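Local coordinates for extracellular solute-binding protein, family 1 (Bifidobacterium longum subsp. infantis ATCC 15697, PDB 3QUF) that probably serves as the extracellular substrate-binding component of an ABC importer, capturing a solute outside the cell for uptake, at residues G192-Y197 and D206-I211; K220-V225 and Y368-P373; Y198-K203 and F284-K289; T184-S189 and V378-G383. All blocks are in the same frame, centred on the assembly; numbering follows the deposited sequence. Where two conformers were deposited one is given.

Interaction 1: residues G192-Y197 and D206-I211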
# COMPACT_ATOMS: atom_id res chain seq x y z
N GLY A 192 -6.60 3.64 -7.49
CA GLY A 192 -7.63 4.42 -6.78
C GLY A 192 -9.00 4.27 -7.40
O GLY A 192 -10.03 4.18 -6.71
N LEU A 193 -9.04 4.22 -8.73
CA LEU A 193 -10.29 4.07 -9.45
C LEU A 193 -10.85 2.67 -9.29
O LEU A 193 -12.04 2.49 -9.07
CB LEU A 193 -10.05 4.43 -10.92
CG LEU A 193 -11.30 4.61 -11.78
CD1 LEU A 193 -12.16 5.76 -11.25
CD2 LEU A 193 -10.89 4.84 -13.25
N LEU A 194 -9.97 1.67 -9.35
CA LEU A 194 -10.30 0.29 -9.07
C LEU A 194 -10.86 0.13 -7.66
O LEU A 194 -11.90 -0.57 -7.47
CB LEU A 194 -9.06 -0.59 -9.27
CG LEU A 194 -9.27 -2.07 -9.00
CD1 LEU A 194 -10.21 -2.72 -10.03
CD2 LEU A 194 -7.88 -2.83 -8.92
N ALA A 195 -10.22 0.79 -6.69
CA ALA A 195 -10.60 0.68 -5.29
C ALA A 195 -12.04 1.19 -5.15
O ALA A 195 -12.87 0.57 -4.49
CB ALA A 195 -9.66 1.46 -4.40
N SER A 196 -12.34 2.28 -5.83
CA SER A 196 -13.69 2.85 -5.81
C SER A 196 -14.69 1.94 -6.48
O SER A 196 -15.80 1.75 -5.97
CB SER A 196 -13.67 4.20 -6.48
OG SER A 196 -14.98 4.78 -6.61
N TYR A 197 -14.34 1.41 -7.65
CA TYR A 197 -15.19 0.43 -8.33
C TYR A 197 -15.68 -0.65 -7.41
O TYR A 197 -16.85 -1.00 -7.44
CB TYR A 197 -14.45 -0.18 -9.55
CG TYR A 197 -15.10 -1.39 -10.17
CD1 TYR A 197 -16.09 -1.25 -11.14
CD2 TYR A 197 -14.70 -2.66 -9.81
CE1 TYR A 197 -16.67 -2.34 -11.70
CE2 TYR A 197 -15.29 -3.79 -10.41
CZ TYR A 197 -16.28 -3.60 -11.35
OH TYR A 197 -16.87 -4.70 -11.93
N ASP A 206 -9.31 -6.79 1.20
CA ASP A 206 -8.67 -7.27 -0.01
C ASP A 206 -9.68 -7.22 -1.17
O ASP A 206 -10.42 -8.19 -1.42
CB ASP A 206 -8.13 -8.67 0.25
CG ASP A 206 -7.22 -9.17 -0.88
OD1 ASP A 206 -6.92 -8.41 -1.83
OD2 ASP A 206 -6.82 -10.35 -0.80
N LEU A 207 -9.75 -6.07 -1.83
CA LEU A 207 -10.83 -5.75 -2.75
C LEU A 207 -10.90 -6.66 -3.96
O LEU A 207 -11.98 -6.94 -4.44
CB LEU A 207 -10.79 -4.27 -3.17
CG LEU A 207 -10.90 -3.23 -2.07
CD1 LEU A 207 -10.80 -1.79 -2.74
CD2 LEU A 207 -12.23 -3.38 -1.25
N ASP A 208 -9.75 -7.16 -4.40
CA ASP A 208 -9.65 -8.04 -5.55
C ASP A 208 -9.89 -9.54 -5.21
O ASP A 208 -9.68 -10.41 -6.05
CB ASP A 208 -8.29 -7.88 -6.25
CG ASP A 208 -8.24 -6.70 -7.17
OD1 ASP A 208 -8.88 -6.75 -8.24
OD2 ASP A 208 -7.53 -5.73 -6.85
N ALA A 209 -10.39 -9.83 -4.01
CA ALA A 209 -10.51 -11.24 -3.60
C ALA A 209 -11.34 -12.16 -4.49
O ALA A 209 -11.06 -13.38 -4.50
CB ALA A 209 -10.95 -11.36 -2.11
N ASP A 210 -12.34 -11.65 -5.20
CA ASP A 210 -13.13 -12.48 -6.16
C ASP A 210 -12.20 -13.02 -7.25
O ASP A 210 -12.33 -14.19 -7.65
CB ASP A 210 -14.28 -11.71 -6.84
CG ASP A 210 -15.47 -11.45 -5.91
OD1 ASP A 210 -15.53 -12.09 -4.84
OD2 ASP A 210 -16.35 -10.62 -6.26
N ILE A 211 -11.26 -12.19 -7.71
CA ILE A 211 -10.26 -12.68 -8.67
C ILE A 211 -9.34 -13.71 -8.01
O ILE A 211 -9.11 -14.79 -8.57
CB ILE A 211 -9.49 -11.54 -9.34
CG1 ILE A 211 -10.45 -10.73 -10.20
CG2 ILE A 211 -8.32 -12.08 -10.22
CD1 ILE A 211 -9.88 -9.40 -10.72

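Interaction 2: residues K220-V225 and Y368-P373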
# COMPACT_ATOMS: atom_id res chain seq x y z
N LYS A 220 -13.78 -9.64 -16.27
CA LYS A 220 -15.07 -9.19 -15.69
C LYS A 220 -14.93 -7.86 -14.95
O LYS A 220 -15.73 -6.93 -15.15
CB LYS A 220 -15.67 -10.24 -14.75
CG LYS A 220 -16.27 -11.47 -15.47
CD LYS A 220 -16.75 -12.53 -14.44
CE LYS A 220 -16.73 -14.00 -14.96
NZ LYS A 220 -16.37 -15.02 -13.87
N ASP A 221 -13.92 -7.77 -14.09
CA ASP A 221 -13.87 -6.66 -13.11
C ASP A 221 -12.92 -5.53 -13.42
O ASP A 221 -13.20 -4.39 -13.05
CB ASP A 221 -13.63 -7.19 -11.71
CG ASP A 221 -14.89 -7.76 -11.09
OD1 ASP A 221 -16.01 -7.18 -11.25
OD2 ASP A 221 -14.74 -8.80 -10.45
N TRP A 222 -11.79 -5.81 -14.05
CA TRP A 222 -10.86 -4.74 -14.36
C TRP A 222 -11.23 -4.04 -15.67
O TRP A 222 -10.92 -2.87 -15.82
CB TRP A 222 -9.42 -5.22 -14.42
CG TRP A 222 -8.78 -5.42 -13.05
CD1 TRP A 222 -9.39 -5.89 -11.91
CD2 TRP A 222 -7.42 -5.15 -12.68
NE1 TRP A 222 -8.48 -5.96 -10.88
CE2 TRP A 222 -7.26 -5.52 -11.33
CE3 TRP A 222 -6.31 -4.67 -13.37
CZ2 TRP A 222 -6.04 -5.39 -10.64
CZ3 TRP A 222 -5.09 -4.55 -12.69
CH2 TRP A 222 -4.98 -4.91 -11.33
N THR A 223 -11.88 -4.76 -16.59
CA THR A 223 -12.26 -4.13 -17.88
C THR A 223 -12.97 -2.81 -17.74
O THR A 223 -12.57 -1.83 -18.35
CB THR A 223 -13.08 -5.06 -18.78
OG1 THR A 223 -12.31 -6.23 -19.03
CG2 THR A 223 -13.40 -4.38 -20.09
N PRO A 224 -14.04 -2.75 -16.91
CA PRO A 224 -14.77 -1.48 -16.78
C PRO A 224 -13.94 -0.35 -16.19
O PRO A 224 -14.18 0.81 -16.48
CB PRO A 224 -15.93 -1.81 -15.86
CG PRO A 224 -15.59 -3.09 -15.19
CD PRO A 224 -14.65 -3.84 -16.12
N VAL A 225 -12.97 -0.71 -15.37
CA VAL A 225 -12.09 0.28 -14.76
C VAL A 225 -11.08 0.76 -15.78
O VAL A 225 -10.87 1.96 -15.93
CB VAL A 225 -11.44 -0.25 -13.47
CG1 VAL A 225 -10.59 0.87 -12.75
CG2 VAL A 225 -12.51 -0.79 -12.53
N TYR A 368 -6.34 1.17 -0.44
CA TYR A 368 -6.13 -0.10 -1.12
C TYR A 368 -4.90 -0.03 -2.01
O TYR A 368 -4.54 1.04 -2.47
CB TYR A 368 -7.37 -0.47 -1.96
CG TYR A 368 -7.26 -1.81 -2.62
CD1 TYR A 368 -7.16 -2.97 -1.86
CD2 TYR A 368 -7.19 -1.94 -4.03
CE1 TYR A 368 -7.05 -4.22 -2.43
CE2 TYR A 368 -7.15 -3.16 -4.61
CZ TYR A 368 -7.04 -4.32 -3.80
OH TYR A 368 -6.93 -5.57 -4.34
N TRP A 369 -4.30 -1.18 -2.23
CA TRP A 369 -3.27 -1.39 -3.22
C TRP A 369 -3.43 -2.83 -3.73
O TRP A 369 -3.87 -3.70 -2.98
CB TRP A 369 -1.87 -1.18 -2.59
CG TRP A 369 -0.80 -1.04 -3.64
CD1 TRP A 369 0.20 -1.93 -3.92
CD2 TRP A 369 -0.63 0.05 -4.55
NE1 TRP A 369 0.98 -1.46 -4.95
CE2 TRP A 369 0.47 -0.25 -5.37
CE3 TRP A 369 -1.34 1.24 -4.78
CZ2 TRP A 369 0.91 0.61 -6.37
CZ3 TRP A 369 -0.91 2.08 -5.76
CH2 TRP A 369 0.21 1.75 -6.56
N VAL A 370 -3.11 -3.08 -5.00
CA VAL A 370 -3.19 -4.44 -5.54
C VAL A 370 -1.96 -5.25 -5.07
O VAL A 370 -0.85 -5.07 -5.59
CB VAL A 370 -3.30 -4.48 -7.05
CG1 VAL A 370 -3.43 -5.94 -7.55
CG2 VAL A 370 -4.60 -3.71 -7.55
N ASN A 371 -2.18 -6.11 -4.09
CA ASN A 371 -1.11 -6.92 -3.48
C ASN A 371 -1.31 -8.36 -3.95
O ASN A 371 -1.98 -9.18 -3.30
CB ASN A 371 -1.11 -6.76 -1.95
CG ASN A 371 -0.61 -5.41 -1.49
OD1 ASN A 371 -1.29 -4.67 -0.74
ND2 ASN A 371 0.56 -5.08 -1.92
N TRP A 372 -0.77 -8.68 -5.12
CA TRP A 372 -1.06 -9.94 -5.77
C TRP A 372 -0.65 -11.12 -4.86
O TRP A 372 0.45 -11.10 -4.31
CB TRP A 372 -0.25 -10.11 -7.04
CG TRP A 372 -0.10 -8.86 -7.87
CD1 TRP A 372 0.89 -7.94 -7.77
CD2 TRP A 372 -0.94 -8.43 -8.95
NE1 TRP A 372 0.72 -6.96 -8.71
CE2 TRP A 372 -0.39 -7.24 -9.45
CE3 TRP A 372 -2.07 -8.96 -9.57
CZ2 TRP A 372 -0.94 -6.57 -10.54
CZ3 TRP A 372 -2.61 -8.27 -10.63
CH2 TRP A 372 -2.07 -7.10 -11.08
N PRO A 373 -1.51 -12.13 -4.71
CA PRO A 373 -1.11 -13.25 -3.85
C PRO A 373 -0.22 -14.29 -4.48
O PRO A 373 0.22 -15.23 -3.79
CB PRO A 373 -2.45 -13.87 -3.43
CG PRO A 373 -3.37 -13.53 -4.52
CD PRO A 373 -2.96 -12.13 -4.92

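Interaction 3: residues Y198-K203 and F284-K289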
# COMPACT_ATOMS: atom_id res chain seq x y z
N TYR A 198 -14.78 -1.18 -6.59
CA TYR A 198 -15.11 -2.20 -5.64
C TYR A 198 -15.79 -1.66 -4.39
O TYR A 198 -16.79 -2.25 -3.90
CB TYR A 198 -13.83 -2.94 -5.24
CG TYR A 198 -13.22 -3.86 -6.26
CD1 TYR A 198 -13.98 -4.84 -6.91
CD2 TYR A 198 -11.85 -3.82 -6.50
CE1 TYR A 198 -13.40 -5.75 -7.76
CE2 TYR A 198 -11.27 -4.75 -7.37
CZ TYR A 198 -12.04 -5.73 -7.97
OH TYR A 198 -11.45 -6.66 -8.82
N GLY A 199 -15.28 -0.55 -3.86
CA GLY A 199 -15.76 -0.01 -2.60
C GLY A 199 -17.19 0.46 -2.74
O GLY A 199 -17.99 0.34 -1.79
N GLU A 200 -17.54 0.97 -3.91
CA GLU A 200 -18.91 1.45 -4.16
C GLU A 200 -19.91 0.31 -4.11
O GLU A 200 -21.10 0.56 -3.86
CB GLU A 200 -19.00 2.18 -5.50
CG GLU A 200 -18.27 3.56 -5.51
CD GLU A 200 -18.32 4.25 -6.84
OE1 GLU A 200 -18.82 3.63 -7.82
OE2 GLU A 200 -17.92 5.43 -6.92
N GLN A 201 -19.45 -0.92 -4.36
CA GLN A 201 -20.26 -2.12 -4.23
C GLN A 201 -20.33 -2.66 -2.81
O GLN A 201 -20.93 -3.71 -2.60
CB GLN A 201 -19.70 -3.22 -5.09
CG GLN A 201 -19.56 -2.89 -6.54
CD GLN A 201 -18.95 -4.04 -7.29
OE1 GLN A 201 -19.52 -5.14 -7.35
NE2 GLN A 201 -17.82 -3.81 -7.89
N GLY A 202 -19.68 -2.01 -1.85
CA GLY A 202 -19.67 -2.47 -0.45
C GLY A 202 -18.48 -3.33 -0.06
O GLY A 202 -18.38 -3.83 1.09
N LYS A 203 -17.54 -3.49 -0.97
CA LYS A 203 -16.35 -4.29 -0.67
C LYS A 203 -15.37 -3.55 0.22
O LYS A 203 -15.36 -2.32 0.24
CB LYS A 203 -15.67 -4.79 -1.95
CG LYS A 203 -16.54 -5.75 -2.79
CD LYS A 203 -15.77 -6.23 -4.04
CE LYS A 203 -16.42 -7.44 -4.77
NZ LYS A 203 -16.38 -8.73 -3.94
N PHE A 284 -8.47 9.98 -4.54
CA PHE A 284 -8.70 9.80 -5.96
C PHE A 284 -10.18 9.97 -6.27
O PHE A 284 -11.04 9.64 -5.45
CB PHE A 284 -8.23 8.44 -6.43
CG PHE A 284 -6.75 8.26 -6.28
CD1 PHE A 284 -5.87 8.79 -7.21
CD2 PHE A 284 -6.25 7.61 -5.18
CE1 PHE A 284 -4.50 8.67 -7.02
CE2 PHE A 284 -4.89 7.49 -4.98
CZ PHE A 284 -4.01 8.01 -5.92
N PRO A 285 -10.49 10.51 -7.45
CA PRO A 285 -11.89 10.62 -7.83
C PRO A 285 -12.60 9.27 -7.85
O PRO A 285 -12.00 8.24 -8.14
CB PRO A 285 -11.84 11.19 -9.25
CG PRO A 285 -10.47 11.79 -9.38
CD PRO A 285 -9.60 10.92 -8.54
N ALA A 286 -13.87 9.30 -7.51
CA ALA A 286 -14.66 8.09 -7.50
C ALA A 286 -14.96 7.56 -8.90
O ALA A 286 -15.10 8.30 -9.87
CB ALA A 286 -15.99 8.33 -6.76
N TYR A 287 -15.14 6.25 -8.97
CA TYR A 287 -15.63 5.60 -10.18
C TYR A 287 -17.00 6.12 -10.62
O TYR A 287 -17.18 6.40 -11.78
CB TYR A 287 -15.65 4.12 -9.94
CG TYR A 287 -16.18 3.27 -11.04
CD1 TYR A 287 -15.39 2.98 -12.16
CD2 TYR A 287 -17.42 2.67 -10.94
CE1 TYR A 287 -15.86 2.16 -13.17
CE2 TYR A 287 -17.90 1.80 -11.95
CZ TYR A 287 -17.10 1.58 -13.06
OH TYR A 287 -17.53 0.71 -14.04
N SER A 288 -17.93 6.30 -9.69
CA SER A 288 -19.29 6.76 -10.04
C SER A 288 -20.05 7.58 -9.01
O SER A 288 -20.87 8.43 -9.41
CB SER A 288 -20.17 5.56 -10.46
OG SER A 288 -20.59 4.81 -9.34
N LYS A 289 -19.83 7.33 -7.72
CA LYS A 289 -20.62 7.96 -6.65
C LYS A 289 -19.95 9.21 -6.08
O LYS A 289 -18.71 9.32 -6.03
CB LYS A 289 -20.87 6.97 -5.54
CG LYS A 289 -21.58 5.69 -5.99
CD LYS A 289 -21.91 4.77 -4.83
CE LYS A 289 -22.80 3.58 -5.24
NZ LYS A 289 -22.91 2.55 -4.14

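Interaction 4: residues T184-S189 and V378-G383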
# COMPACT_ATOMS: atom_id res chain seq x y z
N THR A 184 7.34 1.81 -12.85
CA THR A 184 7.85 1.03 -11.73
C THR A 184 6.77 0.23 -11.00
O THR A 184 7.08 -0.69 -10.26
CB THR A 184 8.42 1.98 -10.67
OG1 THR A 184 7.49 3.05 -10.45
CG2 THR A 184 9.76 2.54 -11.12
N GLN A 185 5.52 0.62 -11.20
CA GLN A 185 4.42 -0.04 -10.53
C GLN A 185 3.13 0.21 -11.27
O GLN A 185 3.05 1.10 -12.13
CB GLN A 185 4.33 0.46 -9.09
CG GLN A 185 4.15 1.94 -9.03
CD GLN A 185 4.10 2.50 -7.61
OE1 GLN A 185 4.20 1.77 -6.62
NE2 GLN A 185 3.92 3.80 -7.53
N ILE A 186 2.11 -0.55 -10.91
CA ILE A 186 0.75 -0.31 -11.38
C ILE A 186 0.44 1.15 -11.03
O ILE A 186 0.77 1.61 -9.94
CB ILE A 186 -0.21 -1.28 -10.67
CG1 ILE A 186 0.19 -2.72 -11.03
CG2 ILE A 186 -1.66 -1.01 -11.02
CD1 ILE A 186 0.03 -3.00 -12.47
N ALA A 187 -0.23 1.86 -11.94
CA ALA A 187 -0.54 3.27 -11.74
C ALA A 187 -1.39 3.47 -10.50
O ALA A 187 -2.41 2.79 -10.29
CB ALA A 187 -1.28 3.86 -12.97
N GLY A 188 -0.98 4.42 -9.68
CA GLY A 188 -1.74 4.77 -8.48
C GLY A 188 -3.15 5.30 -8.79
O GLY A 188 -4.10 5.01 -8.08
N SER A 189 -3.29 6.08 -9.85
CA SER A 189 -4.62 6.60 -10.23
C SER A 189 -5.58 5.48 -10.62
O SER A 189 -6.76 5.49 -10.25
CB SER A 189 -4.51 7.65 -11.39
OG SER A 189 -3.92 7.10 -12.58
N VAL A 378 5.83 -10.81 -11.46
CA VAL A 378 5.38 -11.19 -12.76
C VAL A 378 4.12 -10.40 -13.12
O VAL A 378 4.00 -9.89 -14.24
CB VAL A 378 5.10 -12.70 -12.89
CG1 VAL A 378 4.43 -13.06 -14.19
CG2 VAL A 378 6.41 -13.52 -12.74
N MSE A 379 3.19 -10.32 -12.18
CA MSE A 379 1.92 -9.67 -12.43
C MSE A 379 2.05 -8.15 -12.52
O MSE A 379 1.44 -7.53 -13.39
CB MSE A 379 0.89 -10.06 -11.38
CG MSE A 379 0.38 -11.44 -11.51
SE MSE A 379 -0.34 -11.98 -13.22
CE MSE A 379 -1.73 -10.70 -13.49
N SER A 380 2.87 -7.55 -11.68
CA SER A 380 3.11 -6.11 -11.77
C SER A 380 3.73 -5.76 -13.12
O SER A 380 3.33 -4.79 -13.74
CB SER A 380 3.96 -5.59 -10.62
OG SER A 380 3.18 -5.46 -9.43
N THR A 381 4.70 -6.55 -13.56
CA THR A 381 5.34 -6.32 -14.85
C THR A 381 4.31 -6.35 -15.98
O THR A 381 4.33 -5.50 -16.87
CB THR A 381 6.43 -7.38 -15.12
OG1 THR A 381 7.46 -7.24 -14.14
CG2 THR A 381 7.01 -7.24 -16.53
N GLU A 382 3.42 -7.34 -15.97
CA GLU A 382 2.41 -7.44 -17.01
C GLU A 382 1.44 -6.24 -16.93
O GLU A 382 1.07 -5.65 -17.97
CB GLU A 382 1.63 -8.77 -16.91
CG GLU A 382 0.68 -9.04 -18.07
CD GLU A 382 1.34 -9.11 -19.47
OE1 GLU A 382 2.57 -9.30 -19.58
OE2 GLU A 382 0.61 -9.01 -20.48
N GLY A 383 1.06 -5.86 -15.73
CA GLY A 383 0.14 -4.75 -15.55
C GLY A 383 0.74 -3.43 -16.00
O GLY A 383 0.06 -2.61 -16.60
O HOH W 1 2.69 -2.68 -8.69

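Interaction 1: residues G192-Y197 and D206-I211
The backbones come nearest at Ala195 and Leu207, whose CA atoms lie 6.9 Å apart where helix 188-199 passes the type I beta turn Asp206-Ala209. This is a helix-against-turn contact in the core of the alpha/beta solute-binding protein fold, and the turn leads into the short helix 209-212. Leu207 carries the apolar half. With CG anti to the carbonyl carbon (chi1 -59°), it extends toward the helix, and its CD1 methyl settles 3.6 Å from Ala195 CA and 3.8 Å from Ala195 CB. The same methyl lies 3.6 Å from Ala195 O, so it packs on the backbone of the helix as much as on its small side chain; a bare CB on the helix side allows this close seating. Tyr368 of strand 367-368 packs on both Ala195 and Leu207. One residue further, Asp208 stands at the N-cap position of helix 209-212, yet its carboxylate makes no capping bond. It is turned instead into the interior, where OD1 is hydrogen-bonded to Tyr198 OH and OD2 to Tyr368 OH, so both buried oxygens are satisfied. Leu194 meets this carboxylate with its side chain roughly at right angles, its CD2 methyl 3.6 Å from Asp208 OD2.

Interaction 2: residues K220-V225 and Y368-P373
Trp222 reaches Val370 and Trp372 with its CG anti to the carbonyl carbon and beside the backbone N (chi1 -77°), which directs the indole at the 368-373 loop; the CA atoms of Trp222 and Val370 are 11.7 Å apart, a separation spanned by the side chains. Trp372 likewise has CG beside its own backbone N, at a chi1 of -39° that swings the six-membered part of its indole to meet that of Trp222. The two rings meet obliquely, centroids 5.8 Å apart and planes at 37°, with the closest touch from Trp222 CH2 to Trp372 CH2 at 3.7 Å. Val370 comes from the direction opposite to Trp222 and sets its CG2 methyl 3.8 Å from Trp222 CZ2. Its other methyl, CG1, sits 3.6 Å above the centre of the Trp372 ring, so one valine serves both indoles. In the solute-binding protein fold, this joins the junction of helices 218-221 and 223-234 to the loop leaving strand 367-368 for helix 376-391. Were Trp222 an alanine, Val370 and Trp372 would probably lose the surface they pack on, and Asp208 OD1 the hydrogen bond from the indole NE1. On the far indole, Trp372 NE1 is hydrogen-bonded to Ser380 OG. Phe218 meets Trp222 edge-to-face, and Leu404 of helix 397-408 and Ile211 also pack on its indole.

Interaction 3: residues Y198-K203 and F284-K289
Glu200, where helix 188-199 gives way to a Schellman motif, is gripped by the backbone N-H groups of Ser288 and Lys289 in the loop after strand 279-282. Its OE2 takes both bonds: Ser288 N, 2.9 Å away, is met by the syn lone pair of OE2, while Lys289 N, 2.8 Å away, comes in nearly straight (173°) but from well above the carboxylate plane (50° out of it). OE1 accepts from the Ser288 hydroxyl, with OG at 2.6 Å, and lies at the edge of the Tyr287 ring. The extended chains of Glu200 and Lys289 run alongside each other, head to tail, Glu200 CG 3.9 Å from Lys289 CD, which delivers Lys289 NZ to Glu200 O at 2.7 Å rather than to the carboxylate. With an alanine here the two N-H groups and the serine hydroxyl would probably lose their acceptor, and the loop would be held less firmly at 288-289. Further out, Ser196 OG is hydrogen-bonded to Tyr287 N, and Tyr197 meets the Tyr287 ring edge-to-face. On the helix side, the positive phi of Gly202 completes the Schellman motif just beyond Glu200, with Gly202 N bonded to Gly199 O (2.9 Å) and Lys203 N to Tyr198 O (3.3 Å).

Interaction 4: residues T184-S189 and V378-G383
Ile186 touches Ser380 and Gly383 of helix 376-391 from the loop that leads into helix 188-199, a loop-to-helix contact between parts of the solute-binding protein fold far apart in sequence. At CB the side chain forks: CG2 lies anti to the backbone N, and CG1 takes the place beside that N (chi1 -62°), directed to the neighbouring helix. CG1 passes Ser380 loosely, 4.4 Å from its OG. From CG1 the chain bends rather than running straight on (chi2 -64°), and CD1 thereby ends over the helix backbone. This methyl lies 4.0 Å from Ser380 O and 3.5 Å from Gly383 CA, with Gly383 C scarcely farther. The absence of a side chain at Gly383 is what makes the fit possible, since a CB in that position would overlap CD1. The backbones accordingly come close, with the CA atoms of Ile186 and Gly383 6.1 Å apart.

Polar links flank the methyl. One side-chain amide of the same helix, that of Gln387, bonds the loop on each side of Ile186, its NE2 to Gln185 O and its OE1 to Ala187 N, and so fixes the backbone from which the isoleucine projects. Ala187 itself occupies the N-cap position of helix 188-199. Ser380 OG, which also takes the indole N-H of Trp372, holds a bridging water 2.9 Å away, and the water oxygen accepts from Ile186 N at 3.1 Å.

From the N terminus, interaction 4 opens first (184-189) and closes last (378-383), spanning the other three. Its first segment enters helix 188-199, which carries the first of interaction 1 and the start of that of interaction 3. Interaction 3 opens at 198-203, before interaction 1 closes at 206-211, and closes at 284-289, after interaction 2 opens at 220-225; it crosses both, while interactions 1 and 2 stand in series. Interaction 2 closes at 368-373. Helix 188-199 is tied to the turn before helix 209-212 and, past its end, to the loop between strands 279-282 and 295-305; the loop before it meets helix 376-391, and the junction of helices 218-221 and 223-234 meets the loop after strand 367-368.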